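Local coordinates for periplasmic binding protein (Mycobacterium smegmatis, PDB 4MDY) that probably binds an iron-containing solute outside the cell membrane and delivers it to an ABC transporter, at residues Gly181-Arg186 against Asp237-Ala242. Sequence-based numbering, arbitrary orientation.
Sequences GGTLYR and DQDRDA
Asp-239 has its CG anti to its own carbonyl carbon (chi1 -72°), and Thr-183 has its CG2 anti to its carbonyl carbon with OG1 at chi1 60°; these torsions set the methyl and the carboxylate beside each other across the contact. Thr-183 CG2 comes within 4.0 Å of Asp-239 OD1, a loose touch in which the two side chains run obliquely past one another. One residue back, Gly-182 O lies 3.8 Å from Asp-239 CB. No direct hydrogen bond joins the segments. Instead one water donates to two backbone carbonyls, 2.7 Å from Gly-182 O and 2.8 Å from Asp-239 O, and so ties the loop to the helix. The other carboxylate oxygen, OD2, turns back to accept from the backbone N-H of Glu-235, which fixes the carboxylate against the residues just before helix 237-244, while Ser-236 OG bonds to the backbone N of Asp-239. The contact is small and lies at the surface: the loop that leaves strand 176-181 and runs to strand 189-190 leans on the start of helix 237-244, which follows strand 229-233, the neighbour of 176-181 in the parallel sheet.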
# COMPACT_ATOMS: atom_id res chain seq x y z
N GLY A 181 4.12 10.26 8.75
CA GLY A 181 2.71 10.51 8.49
C GLY A 181 2.48 11.99 8.23
O GLY A 181 3.23 12.84 8.69
N GLY A 182 1.42 12.28 7.47
CA GLY A 182 1.12 13.65 7.06
C GLY A 182 0.46 14.50 8.13
O GLY A 182 0.33 15.71 7.97
N THR A 183 0.02 13.85 9.21
CA THR A 183 -0.56 14.54 10.37
C THR A 183 0.12 14.11 11.67
O THR A 183 0.65 12.99 11.78
CB THR A 183 -2.08 14.27 10.47
OG1 THR A 183 -2.31 12.86 10.62
CG2 THR A 183 -2.81 14.76 9.22
N LEU A 184 0.14 15.00 12.65
CA LEU A 184 0.64 14.66 13.98
C LEU A 184 -0.45 13.91 14.73
O LEU A 184 -1.64 14.04 14.41
CB LEU A 184 1.08 15.90 14.75
CG LEU A 184 2.14 16.80 14.11
CD1 LEU A 184 2.39 18.04 14.95
CD2 LEU A 184 3.44 16.05 13.89
N TYR A 185 -0.05 13.10 15.70
CA TYR A 185 -0.99 12.39 16.57
C TYR A 185 -0.70 12.80 18.00
O TYR A 185 0.39 12.53 18.52
CB TYR A 185 -0.84 10.87 16.44
CG TYR A 185 -1.80 10.14 17.35
CD1 TYR A 185 -3.13 9.98 16.99
CD2 TYR A 185 -1.39 9.67 18.60
CE1 TYR A 185 -4.03 9.35 17.83
CE2 TYR A 185 -2.28 9.03 19.45
CZ TYR A 185 -3.60 8.87 19.05
OH TYR A 185 -4.50 8.24 19.88
N ARG A 186 -1.66 13.47 18.63
CA ARG A 186 -1.50 13.97 20.00
C ARG A 186 -0.15 14.68 20.17
O ARG A 186 0.56 14.45 21.14
CB ARG A 186 -1.64 12.82 21.02
CG ARG A 186 -3.00 12.13 20.96
CD ARG A 186 -3.14 11.03 22.00
NE ARG A 186 -3.23 11.55 23.37
CZ ARG A 186 -2.43 11.21 24.39
NH1 ARG A 186 -2.63 11.77 25.58
NH2 ARG A 186 -1.45 10.32 24.25
N ASP A 237 -2.26 20.70 0.97
CA ASP A 237 -1.57 21.90 1.42
C ASP A 237 -1.94 22.18 2.87
O ASP A 237 -1.09 22.59 3.66
CB ASP A 237 -1.96 23.11 0.57
CG ASP A 237 -1.47 23.00 -0.87
OD1 ASP A 237 -0.39 22.41 -1.10
OD2 ASP A 237 -2.17 23.53 -1.77
N GLN A 238 -3.21 21.95 3.22
CA GLN A 238 -3.68 22.08 4.59
C GLN A 238 -2.79 21.27 5.52
O GLN A 238 -2.33 21.78 6.54
CB GLN A 238 -5.15 21.64 4.74
CG GLN A 238 -5.75 21.90 6.13
CD GLN A 238 -7.22 21.53 6.23
OE1 GLN A 238 -7.61 20.68 7.04
NE2 GLN A 238 -8.06 22.16 5.41
N ASP A 239 -2.54 20.01 5.16
CA ASP A 239 -1.69 19.12 5.96
C ASP A 239 -0.27 19.67 6.12
O ASP A 239 0.29 19.66 7.22
CB ASP A 239 -1.60 17.71 5.35
CG ASP A 239 -2.89 16.91 5.51
OD1 ASP A 239 -3.78 17.34 6.26
OD2 ASP A 239 -2.99 15.82 4.89
N ARG A 240 0.33 20.13 5.02
CA ARG A 240 1.72 20.59 5.05
C ARG A 240 1.87 21.82 5.92
O ARG A 240 2.80 21.92 6.73
CB ARG A 240 2.25 20.93 3.65
CG ARG A 240 3.56 21.71 3.68
CD ARG A 240 3.94 22.25 2.32
NE ARG A 240 2.98 23.25 1.88
CZ ARG A 240 2.87 23.69 0.63
NH1 ARG A 240 3.66 23.22 -0.33
NH2 ARG A 240 1.95 24.60 0.34
N ASP A 241 0.96 22.76 5.74
CA ASP A 241 1.04 24.03 6.45
C ASP A 241 0.79 23.83 7.95
O ASP A 241 1.38 24.53 8.77
CB ASP A 241 0.10 25.06 5.82
CG ASP A 241 0.46 25.37 4.36
OD1 ASP A 241 1.65 25.25 3.97
OD2 ASP A 241 -0.45 25.72 3.58
N ALA A 242 -0.05 22.87 8.31
CA ALA A 242 -0.25 22.51 9.71
C ALA A 242 1.03 21.95 10.35
O ALA A 242 1.32 22.22 11.51
CB ALA A 242 -1.40 21.52 9.86
O HOH W 1 -0.83 17.94 9.08